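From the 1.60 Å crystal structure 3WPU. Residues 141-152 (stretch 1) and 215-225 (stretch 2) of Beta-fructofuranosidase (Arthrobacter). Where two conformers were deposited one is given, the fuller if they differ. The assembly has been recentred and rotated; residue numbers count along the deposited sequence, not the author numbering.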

ATOM      1  N   LEU A 141      14.199  14.157   5.573  1.00 11.75           N
ATOM      2  CA  LEU A 141      14.184  13.524   4.267  1.00 11.02           C
ATOM      3  C   LEU A 141      15.238  12.443   4.205  1.00 11.10           C
ATOM      4  O   LEU A 141      16.312  12.568   4.796  1.00 12.69           O
ATOM      5  CB  LEU A 141      14.432  14.553   3.185  1.00 11.37           C
ATOM      6  CG  LEU A 141      13.360  15.650   3.085  1.00 11.21           C
ATOM      7  CD1 LEU A 141      13.760  16.700   2.060  1.00 12.05           C
ATOM      8  CD2 LEU A 141      12.024  15.019   2.705  1.00 11.35           C
ATOM      9  N   VAL A 142      14.929  11.397   3.463  1.00 10.27           N
ATOM     10  CA  VAL A 142      15.889  10.297   3.260  1.00 10.67           C
ATOM     11  C   VAL A 142      17.048  10.699   2.348  1.00 11.43           C
ATOM     12  O   VAL A 142      18.216  10.367   2.627  1.00 11.94           O
ATOM     13  CB  VAL A 142      15.175   9.061   2.728  1.00 10.15           C
ATOM     14  CG1 VAL A 142      16.187   7.995   2.264  1.00  9.92           C
ATOM     15  CG2 VAL A 142      14.243   8.504   3.800  1.00 10.44           C
ATOM     16  N   PHE A 143      16.718  11.374   1.255  1.00 11.91           N
ATOM     17  CA  PHE A 143      17.675  11.646   0.183  1.00 12.92           C
ATOM     18  C   PHE A 143      18.192  13.082   0.194  1.00 14.90           C
ATOM     19  O   PHE A 143      17.424  14.041   0.283  1.00 14.50           O
ATOM     20  CB  PHE A 143      17.050  11.341  -1.166  1.00 12.43           C
ATOM     21  CG  PHE A 143      16.781   9.886  -1.390  1.00 11.90           C
ATOM     22  CD1 PHE A 143      17.817   9.002  -1.594  1.00 12.30           C
ATOM     23  CD2 PHE A 143      15.469   9.391  -1.374  1.00 12.21           C
ATOM     24  CE1 PHE A 143      17.551   7.671  -1.827  1.00 12.28           C
ATOM     25  CE2 PHE A 143      15.204   8.066  -1.596  1.00 12.15           C
ATOM     26  CZ  PHE A 143      16.246   7.186  -1.819  1.00 11.99           C
ATOM     27  N   LYS A 144      19.500  13.231   0.038  1.00 16.68           N
ATOM     28  CA  LYS A 144      20.072  14.554  -0.215  1.00 19.02           C
ATOM     29  C   LYS A 144      19.632  15.048  -1.586  1.00 19.74           C
ATOM     30  O   LYS A 144      19.377  14.261  -2.496  1.00 17.47           O
ATOM     31  CB  LYS A 144      21.599  14.520  -0.131  1.00 20.64           C
ATOM     32  CG  LYS A 144      22.128  14.186   1.254  1.00 24.47           C
ATOM     33  CD  LYS A 144      23.636  13.965   1.222  1.00 27.09           C
ATOM     34  CE  LYS A 144      24.162  13.563   2.590  1.00 30.41           C
ATOM     35  NZ  LYS A 144      24.020  14.676   3.568  1.00 32.48           N
ATOM     36  N   GLU A 145      19.504  16.360  -1.726  1.00 21.72           N
ATOM     37  CA  GLU A 145      19.113  16.963  -3.004  1.00 24.22           C
ATOM     38  C   GLU A 145      19.913  16.399  -4.178  1.00 22.33           C
ATOM     39  O   GLU A 145      21.133  16.271  -4.098  1.00 21.75           O
ATOM     40  CB  GLU A 145      19.323  18.479  -2.958  1.00 28.03           C
ATOM     41  CG  GLU A 145      18.633  19.229  -4.089  1.00 31.64           C
ATOM     42  CD  GLU A 145      17.236  19.669  -3.710  1.00 35.82           C
ATOM     43  OE1 GLU A 145      17.077  20.853  -3.320  1.00 38.30           O
ATOM     44  OE2 GLU A 145      16.303  18.833  -3.779  1.00 39.32           O
ATOM     45  N   GLY A 146      19.195  16.030  -5.244  1.00 20.58           N
ATOM     46  CA  GLY A 146      19.786  15.594  -6.493  1.00 18.72           C
ATOM     47  C   GLY A 146      20.083  14.121  -6.576  1.00 17.40           C
ATOM     48  O   GLY A 146      20.278  13.600  -7.681  1.00 17.90           O
ATOM     49  N   VAL A 147      20.109  13.421  -5.438  1.00 14.82           N
ATOM     50  CA  VAL A 147      20.526  12.025  -5.435  1.00 14.10           C
ATOM     51  C   VAL A 147      19.611  11.161  -6.317  1.00 13.51           C
ATOM     52  O   VAL A 147      20.081  10.338  -7.094  1.00 12.97           O
ATOM     53  CB  VAL A 147      20.597  11.440  -4.006  1.00 14.37           C
ATOM     54  CG1 VAL A 147      20.740   9.928  -4.015  1.00 15.09           C
ATOM     55  CG2 VAL A 147      21.773  12.060  -3.244  1.00 15.56           C
ATOM     56  N   THR A 148      18.300  11.338  -6.190  1.00 12.57           N
ATOM     57  CA  THR A 148      17.372  10.461  -6.915  1.00 11.52           C
ATOM     58  C   THR A 148      17.294  10.779  -8.416  1.00 11.49           C
ATOM     59  O   THR A 148      16.801   9.980  -9.217  1.00 11.90           O
ATOM     60  CB  THR A 148      15.988  10.416  -6.269  1.00 10.67           C
ATOM     61  OG1 THR A 148      15.367  11.723  -6.284  1.00 10.16           O
ATOM     62  CG2 THR A 148      16.101   9.901  -4.847  1.00 10.52           C
ATOM     63  N   GLY A 149      17.854  11.917  -8.800  1.00 11.25           N
ATOM     64  CA  GLY A 149      17.962  12.299 -10.196  1.00 11.62           C
ATOM     65  C   GLY A 149      18.981  11.488 -10.968  1.00 11.77           C
ATOM     66  O   GLY A 149      18.976  11.512 -12.176  1.00 12.59           O
ATOM     67  N   GLN A 150      19.829  10.737 -10.274  1.00 12.32           N
ATOM     68  CA  GLN A 150      20.972  10.085 -10.933  1.00 13.15           C
ATOM     69  C   GLN A 150      20.669   9.122 -12.074  1.00 12.21           C
ATOM     70  O   GLN A 150      21.492   8.965 -12.981  1.00 12.43           O
ATOM     71  CB  GLN A 150      21.888   9.421  -9.933  1.00 14.51           C
ATOM     72  CG  GLN A 150      21.309   8.409  -9.012  1.00 16.71           C
ATOM     73  CD  GLN A 150      22.327   8.046  -7.938  1.00 16.64           C
ATOM     74  OE1 GLN A 150      22.901   6.987  -7.975  1.00 19.72           O
ATOM     75  NE2 GLN A 150      22.616   8.968  -7.074  1.00 19.12           N
ATOM     76  N   ILE A 151      19.520   8.462 -12.029  1.00 11.68           N
ATOM     77  CA  ILE A 151      19.222   7.386 -12.992  1.00 11.99           C
ATOM     78  C   ILE A 151      18.688   7.861 -14.337  1.00 12.13           C
ATOM     79  O   ILE A 151      18.610   7.068 -15.285  1.00 13.31           O
ATOM     80  CB  ILE A 151      18.236   6.345 -12.398  1.00 11.50           C
ATOM     81  CG1 ILE A 151      16.850   6.954 -12.137  1.00 11.50           C
ATOM     82  CG2 ILE A 151      18.842   5.705 -11.151  1.00 11.26           C
ATOM     83  CD1 ILE A 151      15.819   5.969 -11.626  1.00 11.40           C
ATOM     84  N   PHE A 152      18.256   9.118 -14.414  1.00 11.51           N
ATOM     85  CA  PHE A 152      17.595   9.632 -15.614  1.00 11.82           C
ATOM     86  C   PHE A 152      18.574  10.119 -16.667  1.00 13.69           C
ATOM     87  O   PHE A 152      19.362  11.026 -16.422  1.00 13.98           O
ATOM     88  CB  PHE A 152      16.605  10.727 -15.245  1.00 11.90           C
ATOM     89  CG  PHE A 152      15.484  10.210 -14.394  1.00 11.69           C
ATOM     90  CD1 PHE A 152      14.475   9.428 -14.950  1.00 11.56           C
ATOM     91  CD2 PHE A 152      15.475  10.443 -13.024  1.00 11.83           C
ATOM     92  CE1 PHE A 152      13.470   8.904 -14.146  1.00 11.97           C
ATOM     93  CE2 PHE A 152      14.468   9.936 -12.231  1.00 11.89           C
ATOM     94  CZ  PHE A 152      13.462   9.167 -12.802  1.00 12.04           C
TER
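Stretch 2 (215-225) TLTGFNKVTDL

A side chain that carries both a donor and an acceptor can stand in for a neighbouring strand, and Gln150 does so here. Its OE1 takes a nearly linear hydrogen bond from Val222 N (2.8 Å, 177°), while its NE2 gives a weak one to Asn220 O (3.4 Å) and a shorter one to Val147 O within its own stretch (2.9 Å). The amide thus ties stretch 2, whose backbone departs from extended torsions at Gly218 to Asn220, with positive phi at Gly218 and Phe219, and is extended again from Lys221 to Asp224, to the segment from Val147 to Ile151, which has helical torsions without regular helical bonding. Water extends the polar link at two further points: one molecule joins Lys144 N (2.9 Å) to Phe219 O (2.8 Å), another Ile151 O (2.7 Å) to Asp224 OD2 (2.8 Å).

The two chains run in the same general direction, Phe143 lying nearest Phe219, Thr148 nearest Val222 and Ile151 nearest Asp224, with CA-CA distances of 6.2 to 6.3 Å. Along this register Val222 points toward stretch 1, its CG2 4.0 Å from Val147 CG1 and its CG1 3.9 Å from Ile151 CG2. Farther back, Val142 CG1 lies over one face of the Phe219 ring, 3.6 Å from Phe219 CG, and that ring turns its edge toward the face of Phe143 in an offset arrangement, centroids 6.0 Å apart. Val142 CG2 meets Leu216 CD1 at 4.2 Å.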

ATOM      1  N   THR A 215      19.107   8.210  13.070  1.00 15.23           N
ATOM      2  CA  THR A 215      19.615   8.859  11.879  0.50 14.92           C
ATOM      3  C   THR A 215      19.756   7.771  10.837  1.00 16.26           C
ATOM      4  O   THR A 215      20.075   6.620  11.161  1.00 17.09           O
ATOM      5  CB  THR A 215      20.994   9.519  12.122  0.50 14.53           C
ATOM      6  OG1 THR A 215      20.878  10.481  13.173  0.50 14.48           O
ATOM      7  CG2 THR A 215      21.473  10.221  10.867  0.50 14.67           C
ATOM      8  N   LEU A 216      19.464   8.119   9.588  1.00 16.86           N
ATOM      9  CA  LEU A 216      19.697   7.208   8.484  1.00 18.15           C
ATOM     10  C   LEU A 216      20.975   7.659   7.800  1.00 18.74           C
ATOM     11  O   LEU A 216      21.215   8.849   7.647  1.00 22.27           O
ATOM     12  CB  LEU A 216      18.505   7.164   7.525  1.00 18.27           C
ATOM     13  CG  LEU A 216      17.202   6.630   8.130  1.00 18.64           C
ATOM     14  CD1 LEU A 216      16.139   6.520   7.044  1.00 19.51           C
ATOM     15  CD2 LEU A 216      17.346   5.286   8.819  1.00 18.28           C
ATOM     16  N   THR A 217      21.833   6.701   7.477  1.00 16.79           N
ATOM     17  CA  THR A 217      23.058   6.971   6.770  1.00 16.56           C
ATOM     18  C   THR A 217      22.960   6.260   5.410  1.00 14.93           C
ATOM     19  O   THR A 217      22.082   5.413   5.205  1.00 14.43           O
ATOM     20  CB  THR A 217      24.303   6.491   7.566  1.00 17.44           C
ATOM     21  OG1 THR A 217      24.283   5.068   7.711  1.00 18.11           O
ATOM     22  CG2 THR A 217      24.353   7.143   8.944  1.00 18.40           C
ATOM     23  N   GLY A 218      23.828   6.646   4.481  1.00 14.40           N
ATOM     24  CA  GLY A 218      23.855   6.053   3.157  1.00 13.84           C
ATOM     25  C   GLY A 218      22.808   6.681   2.260  1.00 13.50           C
ATOM     26  O   GLY A 218      22.633   7.888   2.282  1.00 13.75           O
ATOM     27  N   PHE A 219      22.100   5.872   1.473  1.00 13.10           N
ATOM     28  CA  PHE A 219      21.126   6.400   0.502  1.00 12.77           C
ATOM     29  C   PHE A 219      21.784   7.407  -0.447  1.00 12.79           C
ATOM     30  O   PHE A 219      21.238   8.439  -0.782  1.00 12.82           O
ATOM     31  CB  PHE A 219      19.903   6.973   1.226  1.00 12.51           C
ATOM     32  CG  PHE A 219      19.152   5.953   2.027  1.00 12.32           C
ATOM     33  CD1 PHE A 219      18.538   4.873   1.393  1.00 11.82           C
ATOM     34  CD2 PHE A 219      19.078   6.041   3.415  1.00 12.11           C
ATOM     35  CE1 PHE A 219      17.835   3.940   2.131  1.00 11.84           C
ATOM     36  CE2 PHE A 219      18.359   5.123   4.150  1.00 12.26           C
ATOM     37  CZ  PHE A 219      17.774   4.040   3.513  1.00 12.21           C
ATOM     38  N   ASN A 220      22.987   7.057  -0.868  1.00 12.63           N
ATOM     39  CA  ASN A 220      23.828   7.896  -1.724  0.50 12.84           C
ATOM     40  C   ASN A 220      23.763   7.494  -3.192  1.00 13.20           C
ATOM     41  O   ASN A 220      24.116   8.270  -4.070  1.00 13.10           O
ATOM     42  CB  ASN A 220      25.301   7.893  -1.244  0.50 12.58           C
ATOM     43  CG  ASN A 220      25.828   6.504  -0.919  0.50 12.61           C
ATOM     44  OD1 ASN A 220      26.412   5.820  -1.762  0.50 13.28           O
ATOM     45  ND2 ASN A 220      25.621   6.077   0.317  0.50 11.95           N
ATOM     46  N   LYS A 221      23.328   6.255  -3.437  1.00 13.69           N
ATOM     47  CA  LYS A 221      23.333   5.636  -4.741  1.00 14.23           C
ATOM     48  C   LYS A 221      21.938   5.082  -5.006  1.00 12.87           C
ATOM     49  O   LYS A 221      21.377   4.438  -4.134  1.00 11.89           O
ATOM     50  CB  LYS A 221      24.328   4.465  -4.708  1.00 15.89           C
ATOM     51  CG  LYS A 221      24.411   3.652  -5.978  1.00 19.35           C
ATOM     52  CD  LYS A 221      25.083   4.449  -7.058  1.00 20.49           C
ATOM     53  CE  LYS A 221      25.425   3.583  -8.280  1.00 21.87           C
ATOM     54  NZ  LYS A 221      25.805   4.507  -9.393  1.00 22.42           N
ATOM     55  N   VAL A 222      21.405   5.346  -6.189  1.00 12.26           N
ATOM     56  CA  VAL A 222      20.103   4.800  -6.618  1.00 11.87           C
ATOM     57  C   VAL A 222      20.303   3.873  -7.815  1.00 12.22           C
ATOM     58  O   VAL A 222      20.952   4.257  -8.795  1.00 12.03           O
ATOM     59  CB  VAL A 222      19.116   5.922  -6.963  1.00 12.18           C
ATOM     60  CG1 VAL A 222      17.793   5.337  -7.428  1.00 12.27           C
ATOM     61  CG2 VAL A 222      18.932   6.834  -5.762  1.00 12.04           C
ATOM     62  N   THR A 223      19.743   2.664  -7.727  1.00 12.10           N
ATOM     63  CA  THR A 223      19.800   1.686  -8.796  1.00 12.33           C
ATOM     64  C   THR A 223      18.462   1.609  -9.514  1.00 11.61           C
ATOM     65  O   THR A 223      17.423   1.439  -8.876  1.00 11.70           O
ATOM     66  CB  THR A 223      20.148   0.308  -8.242  1.00 12.91           C
ATOM     67  OG1 THR A 223      21.369   0.386  -7.493  1.00 14.04           O
ATOM     68  CG2 THR A 223      20.304  -0.713  -9.379  1.00 13.23           C
ATOM     69  N   ASP A 224      18.498   1.707 -10.833  1.00 11.37           N
ATOM     70  CA  ASP A 224      17.301   1.675 -11.675  1.00 11.53           C
ATOM     71  C   ASP A 224      16.944   0.210 -11.893  1.00 11.76           C
ATOM     72  O   ASP A 224      17.747  -0.542 -12.456  1.00 13.26           O
ATOM     73  CB  ASP A 224      17.649   2.391 -12.992  1.00 12.20           C
ATOM     74  CG  ASP A 224      16.481   2.553 -13.935  1.00 12.78           C
ATOM     75  OD1 ASP A 224      15.376   2.036 -13.671  1.00 13.18           O
ATOM     76  OD2 ASP A 224      16.720   3.180 -14.988  1.00 13.57           O
ATOM     77  N   LEU A 225      15.774  -0.221 -11.429  1.00 10.71           N
ATOM     78  CA  LEU A 225      15.418  -1.655 -11.512  1.00 10.70           C
ATOM     79  C   LEU A 225      14.520  -2.005 -12.682  1.00 10.92           C
ATOM     80  O   LEU A 225      14.794  -2.982 -13.411  1.00 10.78           O
ATOM     81  CB  LEU A 225      14.744  -2.103 -10.216  1.00 10.77           C
ATOM     82  CG  LEU A 225      15.483  -1.800  -8.902  1.00 10.56           C
ATOM     83  CD1 LEU A 225      14.623  -2.254  -7.746  1.00 10.90           C
ATOM     84  CD2 LEU A 225      16.856  -2.475  -8.833  1.00 11.07           C
TER
HETATM   85  O   HOH W   1      19.303   9.724   4.952  1.00 28.89           O
HETATM   86  O   HOH W   2      21.300  10.983   0.261  1.00 17.53           O
HETATM   87  O   HOH W   3      19.184   4.394 -15.438  1.00 17.46           O